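Local atomic coordinates of homoserine dehydrogenase (Thermoplasma acidophilum, PDB entry 3ING), a protein that probably catalyses the NADP-dependent interconversion of aspartate semialdehyde and L-homoserine, a shared step of threonine and methionine biosynthesis. Residues I8-T12 / G39-S43; L85-C89 / L102-A106; T90-R94 / A116-G120; A122-H126 / T228-L232. One frame throughout, in Å; residues are numbered along the deposited sequence. Where two conformers were deposited one is given.

Contact 1 of 4, residues I8-T12 / G39-S43. With NDP (NADPH dihydro-nicotinamide-adenine-dinucleotide phosphate), chain C.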
# COMPACT_ATOMS: atom_id res chain seq x y z
N ILE A 8 19.64 -3.84 -16.40
CA ILE A 8 19.87 -3.15 -17.65
C ILE A 8 18.76 -2.12 -17.74
O ILE A 8 17.59 -2.45 -17.56
CB ILE A 8 19.82 -4.11 -18.86
CG1 ILE A 8 21.10 -4.98 -18.90
CG2 ILE A 8 19.69 -3.30 -20.12
CD1 ILE A 8 20.97 -6.25 -19.79
N LEU A 9 19.12 -0.87 -18.02
CA LEU A 9 18.14 0.21 -18.07
C LEU A 9 18.02 0.74 -19.50
O LEU A 9 18.97 1.28 -20.02
CB LEU A 9 18.56 1.37 -17.16
CG LEU A 9 17.65 2.62 -17.15
CD1 LEU A 9 16.17 2.19 -16.83
CD2 LEU A 9 18.14 3.73 -16.18
N MSE A 10 16.83 0.67 -20.07
CA MSE A 10 16.55 1.19 -21.39
C MSE A 10 15.78 2.49 -21.24
O MSE A 10 14.66 2.47 -20.74
CB MSE A 10 15.67 0.22 -22.16
CG MSE A 10 16.24 -1.15 -22.44
SE MSE A 10 17.19 -1.17 -24.11
CE MSE A 10 15.95 -0.58 -25.44
N GLY A 11 16.37 3.61 -21.65
CA GLY A 11 15.72 4.92 -21.52
C GLY A 11 16.19 5.65 -20.30
O GLY A 11 16.08 5.15 -19.19
N THR A 12 16.75 6.84 -20.52
CA THR A 12 17.33 7.69 -19.47
C THR A 12 16.86 9.15 -19.61
O THR A 12 17.68 10.11 -19.58
CB THR A 12 18.85 7.63 -19.52
OG1 THR A 12 19.26 7.63 -20.89
CG2 THR A 12 19.33 6.33 -18.86
N GLY A 39 24.08 -2.19 -17.87
CA GLY A 39 23.79 -1.72 -19.22
C GLY A 39 22.84 -0.55 -19.14
O GLY A 39 21.95 -0.54 -18.30
N VAL A 40 23.04 0.45 -19.98
CA VAL A 40 22.17 1.63 -19.95
C VAL A 40 22.12 2.27 -21.32
O VAL A 40 23.15 2.38 -21.97
CB VAL A 40 22.61 2.68 -18.87
CG1 VAL A 40 24.03 3.14 -19.10
CG2 VAL A 40 21.67 3.86 -18.85
N SER A 41 20.93 2.69 -21.75
CA SER A 41 20.76 3.41 -23.02
C SER A 41 19.84 4.67 -23.04
O SER A 41 19.08 4.89 -22.16
CB SER A 41 20.19 2.47 -24.09
OG SER A 41 18.93 1.92 -23.67
N ASP A 42 20.05 5.51 -24.09
CA ASP A 42 19.12 6.49 -24.54
C ASP A 42 18.92 6.17 -26.04
O ASP A 42 19.29 5.10 -26.50
CB ASP A 42 19.58 7.92 -24.27
CG ASP A 42 20.89 8.29 -24.96
OD1 ASP A 42 21.24 7.75 -26.04
OD2 ASP A 42 21.52 9.23 -24.44
N SER A 43 18.29 7.06 -26.80
CA SER A 43 17.92 6.71 -28.17
C SER A 43 19.12 6.59 -29.08
O SER A 43 19.04 5.89 -30.09
CB SER A 43 16.96 7.75 -28.75
OG SER A 43 17.56 9.03 -28.78
PA NDP C . 11.46 10.75 -22.03
O1A NDP C . 11.86 11.88 -21.16
O2A NDP C . 11.07 11.09 -23.42
O5B NDP C . 12.64 9.67 -22.12
C5B NDP C . 12.64 8.53 -22.96
C4B NDP C . 14.02 7.88 -22.97
O4B NDP C . 14.07 6.80 -23.86
C3B NDP C . 15.10 8.84 -23.47
O3B NDP C . 16.37 8.49 -22.95
C2B NDP C . 15.08 8.61 -24.95
O2B NDP C . 16.26 8.96 -25.61
C1B NDP C . 14.93 7.12 -24.96
N9A NDP C . 14.35 6.56 -26.18
C8A NDP C . 13.44 7.08 -27.06
N7A NDP C . 13.17 6.12 -28.00
C5A NDP C . 13.90 5.04 -27.71
C6A NDP C . 14.00 3.83 -28.37
N6A NDP C . 13.09 3.48 -29.27
N1A NDP C . 14.82 2.92 -27.81
C2A NDP C . 15.58 3.17 -26.68
N3A NDP C . 15.50 4.37 -26.01
C4A NDP C . 14.64 5.28 -26.56
O3 NDP C . 10.26 9.93 -21.33
PN NDP C . 9.93 9.88 -19.76
O1N NDP C . 9.17 11.11 -19.39
O2N NDP C . 11.20 9.53 -19.06
O5D NDP C . 8.88 8.64 -19.66
C5D NDP C . 9.45 7.35 -19.88
C4D NDP C . 8.35 6.30 -19.78
O4D NDP C . 7.81 6.37 -18.48
C3D NDP C . 7.20 6.52 -20.72
O3D NDP C . 6.76 5.32 -21.37
C2D NDP C . 6.12 7.13 -19.85
O2D NDP C . 4.82 6.87 -20.32
C1D NDP C . 6.39 6.45 -18.53
N1N NDP C . 5.85 7.16 -17.38
C2N NDP C . 6.22 8.47 -17.16
C3N NDP C . 5.61 9.26 -16.20
C7N NDP C . 6.16 10.60 -15.92
O7N NDP C . 6.11 11.02 -14.61
N7N NDP C . 6.80 11.32 -16.84
C4N NDP C . 4.75 8.63 -15.11
C5N NDP C . 4.44 7.19 -15.42
C6N NDP C . 5.00 6.53 -16.51
P2B NDP C . 16.95 10.41 -25.49
O1X NDP C . 18.00 10.28 -26.55
O2X NDP C . 17.40 10.74 -24.04
O3X NDP C . 15.86 11.35 -25.89
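Two parallel neighbours of the Rossmann sheet, strands 4-10 and 34-41, end here beside the adenosine half of NADPH; the axes of these short segments lie 4.6 Å apart at 6°. Ile8 CA makes a CA-H...O contact to Gly39 O (3.4 Å); a side chain on Gly39 would come close to Ile8 CG1. Leu9 carries the ladder, its N donating to Gly39 O (2.9 Å) and its O accepting from Ser41 N (3.0 Å), while Val40 CA adds a CA-H...O contact to Leu9 O at 3.2 Å. Met10, a selenomethionine, lies on the same sheet face as Ser41, with SE 3.6 Å from Ser41 OG. At Gly11, the first glycine of a GxGxxG pattern, N bonds to Ser41 O (3.0 Å); a CB would be jammed against the carbonyl O of Met10 and crowded by the adenosine ribose, whose O4B lies 3.4 Å from Gly11 CA. Thr12 turns OG1 back to Ser41 O (3.0 Å), packs CG2 against Val40 CG2 (3.4 Å) and gives its N to ribose O3B (3.0 Å). Past Asp42, held by Ser45, Arg44, Ile67 and a salt bridge to Lys61, Ser43 binds the 2'-phosphate through OG to O1X (2.6 Å) and N to O1X (3.2 Å) and O2B (3.0 Å). Bonds to this phosphate, which NADH lacks, are consistent with a pocket suited to NADP(H).

Contact 2 of 4, residues L85-C89 / L102-A106. With NDP (NADPH dihydro-nicotinamide-adenine-dinucleotide phosphate), chain C.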
# COMPACT_ATOMS: atom_id res chain seq x y z
N LEU A 85 17.54 -8.39 -14.52
CA LEU A 85 16.35 -7.60 -14.76
C LEU A 85 16.56 -6.52 -15.80
O LEU A 85 17.61 -5.87 -15.82
CB LEU A 85 16.01 -7.00 -13.39
CG LEU A 85 14.79 -6.21 -12.98
CD1 LEU A 85 14.53 -6.43 -11.46
CD2 LEU A 85 15.03 -4.77 -13.29
N LEU A 86 15.58 -6.36 -16.69
CA LEU A 86 15.55 -5.27 -17.66
C LEU A 86 14.52 -4.25 -17.20
O LEU A 86 13.42 -4.62 -16.77
CB LEU A 86 15.17 -5.75 -19.06
CG LEU A 86 14.87 -4.60 -20.04
CD1 LEU A 86 16.14 -4.11 -20.78
CD2 LEU A 86 13.80 -5.01 -21.01
N VAL A 87 14.89 -2.97 -17.25
CA VAL A 87 14.01 -1.89 -16.88
C VAL A 87 13.70 -1.05 -18.13
O VAL A 87 14.61 -0.58 -18.82
CB VAL A 87 14.64 -1.01 -15.80
CG1 VAL A 87 13.63 0.12 -15.38
CG2 VAL A 87 15.12 -1.85 -14.62
N ASP A 88 12.42 -0.92 -18.44
CA ASP A 88 11.95 -0.17 -19.60
C ASP A 88 11.41 1.19 -19.21
O ASP A 88 10.33 1.28 -18.65
CB ASP A 88 10.85 -0.94 -20.32
CG ASP A 88 10.37 -0.26 -21.58
OD1 ASP A 88 10.99 0.73 -21.97
OD2 ASP A 88 9.37 -0.75 -22.21
N CYS A 89 12.21 2.23 -19.45
CA CYS A 89 11.78 3.58 -19.29
C CYS A 89 11.76 4.31 -20.65
O CYS A 89 12.04 5.53 -20.75
CB CYS A 89 12.70 4.31 -18.31
SG CYS A 89 12.52 3.71 -16.60
N LEU A 102 11.11 -6.45 -26.84
CA LEU A 102 12.09 -6.22 -25.81
C LEU A 102 11.91 -7.16 -24.63
O LEU A 102 12.88 -7.76 -24.20
CB LEU A 102 12.03 -4.77 -25.37
CG LEU A 102 13.01 -4.27 -24.33
CD1 LEU A 102 14.42 -4.31 -24.86
CD2 LEU A 102 12.56 -2.85 -23.92
N TYR A 103 10.69 -7.29 -24.12
CA TYR A 103 10.42 -8.10 -22.94
C TYR A 103 10.65 -9.56 -23.27
O TYR A 103 11.26 -10.28 -22.49
CB TYR A 103 8.99 -7.88 -22.42
CG TYR A 103 8.63 -6.41 -22.17
CD1 TYR A 103 9.59 -5.43 -22.03
CD2 TYR A 103 7.29 -6.00 -22.12
CE1 TYR A 103 9.21 -4.09 -21.85
CE2 TYR A 103 6.93 -4.68 -21.96
CZ TYR A 103 7.90 -3.74 -21.84
OH TYR A 103 7.50 -2.42 -21.70
N ARG A 104 10.25 -9.98 -24.48
CA ARG A 104 10.47 -11.36 -24.91
C ARG A 104 11.97 -11.65 -24.94
O ARG A 104 12.43 -12.65 -24.38
CB ARG A 104 9.85 -11.59 -26.28
CG ARG A 104 10.18 -13.00 -26.79
CD ARG A 104 9.35 -13.37 -27.95
NE ARG A 104 9.86 -14.56 -28.63
CZ ARG A 104 9.28 -15.13 -29.68
NH1 ARG A 104 8.17 -14.63 -30.19
NH2 ARG A 104 9.82 -16.21 -30.22
N MSE A 105 12.74 -10.76 -25.56
CA MSE A 105 14.19 -10.92 -25.57
C MSE A 105 14.75 -11.03 -24.15
O MSE A 105 15.59 -11.92 -23.86
CB MSE A 105 14.86 -9.74 -26.25
CG MSE A 105 16.40 -9.82 -26.24
SE MSE A 105 17.18 -8.26 -27.12
CE MSE A 105 16.30 -8.49 -28.80
N ALA A 106 14.31 -10.13 -23.27
CA ALA A 106 14.73 -10.16 -21.87
C ALA A 106 14.40 -11.50 -21.21
O ALA A 106 15.28 -12.12 -20.61
CB ALA A 106 14.09 -9.02 -21.09
PA NDP C . 11.46 10.75 -22.03
O1A NDP C . 11.86 11.88 -21.16
O2A NDP C . 11.07 11.09 -23.42
O5B NDP C . 12.64 9.67 -22.12
C5B NDP C . 12.64 8.53 -22.96
C4B NDP C . 14.02 7.88 -22.97
O4B NDP C . 14.07 6.80 -23.86
C3B NDP C . 15.10 8.84 -23.47
O3B NDP C . 16.37 8.49 -22.95
C2B NDP C . 15.08 8.61 -24.95
O2B NDP C . 16.26 8.96 -25.61
C1B NDP C . 14.93 7.12 -24.96
N9A NDP C . 14.35 6.56 -26.18
C8A NDP C . 13.44 7.08 -27.06
N7A NDP C . 13.17 6.12 -28.00
C5A NDP C . 13.90 5.04 -27.71
C6A NDP C . 14.00 3.83 -28.37
N6A NDP C . 13.09 3.48 -29.27
N1A NDP C . 14.82 2.92 -27.81
C2A NDP C . 15.58 3.17 -26.68
N3A NDP C . 15.50 4.37 -26.01
C4A NDP C . 14.64 5.28 -26.56
O3 NDP C . 10.26 9.93 -21.33
PN NDP C . 9.93 9.88 -19.76
O1N NDP C . 9.17 11.11 -19.39
O2N NDP C . 11.20 9.53 -19.06
O5D NDP C . 8.88 8.64 -19.66
C5D NDP C . 9.45 7.35 -19.88
C4D NDP C . 8.35 6.30 -19.78
O4D NDP C . 7.81 6.37 -18.48
C3D NDP C . 7.20 6.52 -20.72
O3D NDP C . 6.76 5.32 -21.37
C2D NDP C . 6.12 7.13 -19.85
O2D NDP C . 4.82 6.87 -20.32
C1D NDP C . 6.39 6.45 -18.53
N1N NDP C . 5.85 7.16 -17.38
C2N NDP C . 6.22 8.47 -17.16
C3N NDP C . 5.61 9.26 -16.20
C7N NDP C . 6.16 10.60 -15.92
O7N NDP C . 6.11 11.02 -14.61
N7N NDP C . 6.80 11.32 -16.84
C4N NDP C . 4.75 8.63 -15.11
C5N NDP C . 4.44 7.19 -15.42
C6N NDP C . 5.00 6.53 -16.51
P2B NDP C . 16.95 10.41 -25.49
O1X NDP C . 18.00 10.28 -26.55
O2X NDP C . 17.40 10.74 -24.04
O3X NDP C . 15.86 11.35 -25.89
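A beta-alpha-beta unit of the Rossmann domain, formed by strand 85-88, helix 97-108 and strand 112-115, supplies this contact between its first strand and the helix. The two run nearly antiparallel, at 168°, with the axes of these short segments 9.4 Å apart, a spacing filled by side chains. Leu86 and Asp88, two residues apart on the strand, both direct CB toward the helix. Leu86 CD2 packs on Leu102 CG at 3.5 Å and reaches the edge of the Tyr103 ring at CD1 (4.4 Å); lower on the same side chain, Leu86 CB meets Ala106 CB at 4.0 Å. Leu102 and Ala106 are one helical turn apart, linked by the bond from Ala106 N to Leu102 O (2.9 Å), so their side chains share the strand-facing side. The polar element is a short hydrogen bond from Tyr103 OH to Asp88 OD2 (2.6 Å), which gives the buried carboxylate a partner; its other oxygen, OD1, is bonded to Thr90 OG1. Tyr103 OH is also hydrogen-bonded to Thr115 OG1, tying the helix to both strands of the unit. At the strand's end Cys89 O approaches C5D of NADPH (3.3 Å). In the sheet, strand 85-88 lies between strands 4-10 and 112-115; helix 97-108 packs on the face bearing Leu86 and also touches Val113, whereas Leu85 and Val87 point away from it, onto helix 306-321.

Contact 3 of 4, residues T90-R94 / A116-G120. With NDP (NADPH dihydro-nicotinamide-adenine-dinucleotide phosphate), chain C.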
# COMPACT_ATOMS: atom_id res chain seq x y z
N THR A 90 11.49 3.57 -21.70
CA THR A 90 11.41 4.14 -23.07
C THR A 90 9.98 4.67 -23.29
O THR A 90 9.08 4.30 -22.57
CB THR A 90 11.71 3.10 -24.15
OG1 THR A 90 10.69 2.09 -24.12
CG2 THR A 90 13.09 2.45 -23.93
N PRO A 91 9.78 5.57 -24.28
CA PRO A 91 8.45 6.08 -24.55
C PRO A 91 7.55 5.06 -25.20
O PRO A 91 8.03 4.08 -25.81
CB PRO A 91 8.74 7.23 -25.56
CG PRO A 91 10.19 7.42 -25.60
CD PRO A 91 10.78 6.16 -25.17
N ALA A 92 6.25 5.29 -25.11
CA ALA A 92 5.26 4.45 -25.74
C ALA A 92 5.39 4.42 -27.25
O ALA A 92 5.46 5.45 -27.89
CB ALA A 92 3.85 4.92 -25.36
N SER A 93 5.42 3.22 -27.80
CA SER A 93 5.24 3.02 -29.25
C SER A 93 3.75 3.02 -29.56
O SER A 93 2.91 2.89 -28.65
CB SER A 93 5.81 1.69 -29.69
OG SER A 93 5.00 0.63 -29.23
N ARG A 94 3.39 3.11 -30.85
CA ARG A 94 1.97 3.20 -31.22
C ARG A 94 1.20 1.89 -31.01
O ARG A 94 0.00 1.91 -30.77
CB ARG A 94 1.86 3.61 -32.69
CG ARG A 94 2.55 4.91 -33.09
CD ARG A 94 2.04 6.12 -32.32
NE ARG A 94 2.65 6.26 -30.98
CZ ARG A 94 2.15 7.00 -29.99
NH1 ARG A 94 1.02 7.68 -30.16
NH2 ARG A 94 2.76 7.03 -28.82
N ALA A 116 7.97 1.04 -16.77
CA ALA A 116 7.18 2.29 -16.65
C ALA A 116 6.40 2.57 -17.94
O ALA A 116 5.48 3.39 -17.95
CB ALA A 116 8.15 3.51 -16.38
N ASN A 117 6.79 1.90 -19.01
CA ASN A 117 6.18 2.09 -20.32
C ASN A 117 4.86 1.30 -20.37
O ASN A 117 4.83 0.13 -20.03
CB ASN A 117 7.20 1.67 -21.39
CG ASN A 117 6.63 1.63 -22.82
OD1 ASN A 117 5.50 1.29 -23.00
ND2 ASN A 117 7.45 1.95 -23.81
N LYS A 118 3.77 1.98 -20.76
CA LYS A 118 2.42 1.43 -20.75
C LYS A 118 1.99 0.76 -22.04
O LYS A 118 0.98 0.05 -22.06
CB LYS A 118 1.43 2.57 -20.47
CG LYS A 118 1.82 3.28 -19.19
CD LYS A 118 1.28 4.69 -19.09
CE LYS A 118 2.19 5.52 -18.16
NZ LYS A 118 1.78 6.95 -18.11
N SER A 119 2.72 1.01 -23.13
CA SER A 119 2.22 0.60 -24.46
C SER A 119 2.28 -0.91 -24.73
O SER A 119 1.39 -1.48 -25.36
CB SER A 119 3.00 1.32 -25.54
OG SER A 119 2.47 1.05 -26.82
N GLY A 120 3.35 -1.55 -24.29
CA GLY A 120 3.46 -3.00 -24.46
C GLY A 120 2.32 -3.70 -23.77
O GLY A 120 1.61 -4.44 -24.39
PA NDP C . 11.46 10.75 -22.03
O1A NDP C . 11.86 11.88 -21.16
O2A NDP C . 11.07 11.09 -23.42
O5B NDP C . 12.64 9.67 -22.12
C5B NDP C . 12.64 8.53 -22.96
C4B NDP C . 14.02 7.88 -22.97
O4B NDP C . 14.07 6.80 -23.86
C3B NDP C . 15.10 8.84 -23.47
O3B NDP C . 16.37 8.49 -22.95
C2B NDP C . 15.08 8.61 -24.95
O2B NDP C . 16.26 8.96 -25.61
C1B NDP C . 14.93 7.12 -24.96
N9A NDP C . 14.35 6.56 -26.18
C8A NDP C . 13.44 7.08 -27.06
N7A NDP C . 13.17 6.12 -28.00
C5A NDP C . 13.90 5.04 -27.71
C6A NDP C . 14.00 3.83 -28.37
N6A NDP C . 13.09 3.48 -29.27
N1A NDP C . 14.82 2.92 -27.81
C2A NDP C . 15.58 3.17 -26.68
N3A NDP C . 15.50 4.37 -26.01
C4A NDP C . 14.64 5.28 -26.56
O3 NDP C . 10.26 9.93 -21.33
PN NDP C . 9.93 9.88 -19.76
O1N NDP C . 9.17 11.11 -19.39
O2N NDP C . 11.20 9.53 -19.06
O5D NDP C . 8.88 8.64 -19.66
C5D NDP C . 9.45 7.35 -19.88
C4D NDP C . 8.35 6.30 -19.78
O4D NDP C . 7.81 6.37 -18.48
C3D NDP C . 7.20 6.52 -20.72
O3D NDP C . 6.76 5.32 -21.37
C2D NDP C . 6.12 7.13 -19.85
O2D NDP C . 4.82 6.87 -20.32
C1D NDP C . 6.39 6.45 -18.53
N1N NDP C . 5.85 7.16 -17.38
C2N NDP C . 6.22 8.47 -17.16
C3N NDP C . 5.61 9.26 -16.20
C7N NDP C . 6.16 10.60 -15.92
O7N NDP C . 6.11 11.02 -14.61
N7N NDP C . 6.80 11.32 -16.84
C4N NDP C . 4.75 8.63 -15.11
C5N NDP C . 4.44 7.19 -15.42
C6N NDP C . 5.00 6.53 -16.51
P2B NDP C . 16.95 10.41 -25.49
O1X NDP C . 18.00 10.28 -26.55
O2X NDP C . 17.40 10.74 -24.04
O3X NDP C . 15.86 11.35 -25.89
O HOH W 1 -0.23 2.46 -27.42
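Within the Rossmann domain, the loop after strand 85-88 meets the turn into helix 119-135, and together they line the nicotinamide-ribose part of the NADPH pocket. Asn117, in a t rotamer (chi1 172°), points toward 90-94 and divides its amide between two tasks. OD1 accepts from Ser119 N (2.8 Å), a capping bond in the turn that leads into the helix, while ND2 donates to Thr90 OG1 (3.3 Å), weakly to Thr90 O (3.1 Å), and also to Glu99 in helix 97-108. Thr90 is p (chi1 65°), its OG1 held chiefly by Asp88. Its carbonyl also accepts from ribose O3D of NADPH (2.8 Å), so cofactor and Asn117 converge on one oxygen. Pro91 sets CD against C8A of the adenine (3.4 Å), and the extended Lys118 chain brings CE to 3.4 Å from nicotinamide C6N, its NZ paired with Asp213. Ala92 CB packs on Ser119 CB at 3.7 Å. Arg94 folds back through m, m and p torsions, letting NH2 reach Ala92 O (3.3 Å) besides its salt bridge to Asp207. Ser119, also t, extends OG to Ser93 O in a 2.6 Å hydrogen bond, and accepts one from water 1 at 3.1 Å on that same OG.

Contact 4 of 4, residues A122-H126 / T228-L232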
# COMPACT_ATOMS: atom_id res chain seq x y z
N ALA A 122 -0.50 -2.45 -22.70
CA ALA A 122 -1.82 -1.99 -23.15
C ALA A 122 -2.26 -2.61 -24.50
O ALA A 122 -3.45 -2.74 -24.76
CB ALA A 122 -1.88 -0.45 -23.21
N ASN A 123 -1.29 -3.02 -25.30
CA ASN A 123 -1.51 -3.54 -26.63
C ASN A 123 -1.27 -5.04 -26.78
O ASN A 123 -1.92 -5.70 -27.60
CB ASN A 123 -0.59 -2.80 -27.61
CG ASN A 123 -1.01 -1.35 -27.83
OD1 ASN A 123 -2.05 -1.11 -28.42
ND2 ASN A 123 -0.19 -0.40 -27.40
N LYS A 124 -0.33 -5.57 -26.01
CA LYS A 124 0.19 -6.91 -26.20
C LYS A 124 0.25 -7.72 -24.89
O LYS A 124 1.15 -8.55 -24.69
CB LYS A 124 1.59 -6.83 -26.83
CG LYS A 124 1.68 -6.10 -28.19
CD LYS A 124 2.07 -6.95 -29.36
CE LYS A 124 1.45 -8.33 -29.33
NZ LYS A 124 1.15 -8.86 -30.66
N TRP A 125 -0.74 -7.54 -24.04
CA TRP A 125 -0.79 -8.20 -22.73
C TRP A 125 -0.67 -9.70 -22.90
O TRP A 125 0.12 -10.35 -22.23
CB TRP A 125 -2.13 -7.90 -22.05
CG TRP A 125 -2.27 -8.48 -20.70
CD1 TRP A 125 -2.64 -9.76 -20.39
CD2 TRP A 125 -2.01 -7.82 -19.46
NE1 TRP A 125 -2.64 -9.92 -19.03
CE2 TRP A 125 -2.26 -8.74 -18.44
CE3 TRP A 125 -1.59 -6.53 -19.12
CZ2 TRP A 125 -2.09 -8.43 -17.09
CZ3 TRP A 125 -1.43 -6.21 -17.78
CH2 TRP A 125 -1.68 -7.16 -16.78
N HIS A 126 -1.45 -10.24 -23.81
CA HIS A 126 -1.49 -11.69 -24.02
C HIS A 126 -0.12 -12.26 -24.39
O HIS A 126 0.36 -13.20 -23.77
CB HIS A 126 -2.53 -12.09 -25.08
CG HIS A 126 -2.44 -13.53 -25.47
ND1 HIS A 126 -3.09 -14.53 -24.76
CD2 HIS A 126 -1.74 -14.15 -26.44
CE1 HIS A 126 -2.80 -15.71 -25.30
NE2 HIS A 126 -1.95 -15.51 -26.30
N THR A 228 -8.46 -10.29 -17.29
CA THR A 228 -8.78 -10.28 -18.69
C THR A 228 -7.51 -10.03 -19.50
O THR A 228 -6.43 -9.78 -18.92
CB THR A 228 -9.79 -9.17 -18.96
OG1 THR A 228 -9.32 -7.98 -18.30
CG2 THR A 228 -11.14 -9.55 -18.38
N GLU A 229 -7.63 -10.09 -20.83
CA GLU A 229 -6.53 -9.79 -21.72
C GLU A 229 -7.01 -8.78 -22.76
O GLU A 229 -6.82 -8.97 -23.95
CB GLU A 229 -5.97 -11.08 -22.34
CG GLU A 229 -5.36 -11.96 -21.29
CD GLU A 229 -4.50 -13.04 -21.89
OE1 GLU A 229 -4.92 -13.54 -22.95
OE2 GLU A 229 -3.43 -13.37 -21.32
N TYR A 230 -7.64 -7.70 -22.27
CA TYR A 230 -8.15 -6.68 -23.13
C TYR A 230 -6.96 -5.91 -23.76
O TYR A 230 -5.82 -5.99 -23.28
CB TYR A 230 -9.00 -5.69 -22.34
CG TYR A 230 -10.39 -6.16 -21.92
CD1 TYR A 230 -10.84 -7.45 -22.10
CD2 TYR A 230 -11.24 -5.28 -21.24
CE1 TYR A 230 -12.10 -7.85 -21.64
CE2 TYR A 230 -12.49 -5.66 -20.80
CZ TYR A 230 -12.92 -6.94 -20.99
OH TYR A 230 -14.19 -7.27 -20.51
N THR A 231 -7.27 -5.24 -24.88
CA THR A 231 -6.38 -4.30 -25.52
C THR A 231 -7.10 -2.94 -25.55
O THR A 231 -8.23 -2.80 -25.05
CB THR A 231 -6.10 -4.71 -26.99
OG1 THR A 231 -7.29 -4.53 -27.77
CG2 THR A 231 -5.61 -6.19 -27.10
N LEU A 232 -6.50 -1.95 -26.20
CA LEU A 232 -7.13 -0.63 -26.35
C LEU A 232 -8.45 -0.69 -27.07
O LEU A 232 -9.30 0.16 -26.86
CB LEU A 232 -6.16 0.32 -27.09
CG LEU A 232 -4.90 0.71 -26.29
CD1 LEU A 232 -3.83 1.45 -27.16
CD2 LEU A 232 -5.28 1.57 -25.06
O HOH W 2 -4.46 -2.24 -28.67
O HOH W 3 -3.23 -5.79 -24.30
O HOH W 4 -4.86 -10.97 -17.09
O HOH W 5 -3.17 -12.86 -18.80
O HOH W 6 -1.19 -14.74 -22.06
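The loop 228-232 lies along the early turns of helix 119-135, joined to it largely through water. Thr228 O lies 3.8 Å from Trp125 NE1, and water 4 bridges the two, weakly on the indole side. Glu229 makes the direct polar link: OE1 accepts from His126 ND1 (2.8 Å), a His-carboxylate bond. Its CG packs on Trp125 CD1 at 3.6 Å; water 5 accepts from Trp125 NE1 and donates to OE2, while water 6 donates to both OE2 and His126 O. Tyr230 turns its ring away, but water 3 lies 2.8 Å from Tyr230 O and accepts from Trp125 N (3.1 Å), linking the two backbones. Thr231 CA makes a CA-H...O contact to Ala122 O (3.4 Å). Leu232 brings CD1 to 3.4 Å from Asn123 OD1, and water 2 joins that OD1 to Leu232 N. The contact thus ties the nucleotide-binding part to the loop between helix 212-226, which touches Ala122, Trp125 and Leu232, and strand 249-258; Tyr230 reaches strand 261-270.

From the N terminus, contact 1 closes first, returning the chain through helix 14-29 to set strand 34-41 beside strand 4-10. Contacts 2 and 3 follow and cross, their segments alternating: 85-89, 90-94, 102-106, 116-120. Strand 85-88 joins contact 1 to contact 2 through Val87 N with Ile8 O and Cys89 N with Met10 O, and contact 2 to contact 3 through Asp88 O and Ala116 N. Contacts 1, 2 and 3 thus share one Rossmann framework, and all touch NADPH. Contact 4 spans 101 intervening residues, begins two residues further along helix 119-135, which contact 3 also uses, and connects that framework with the loop before strand 249-258.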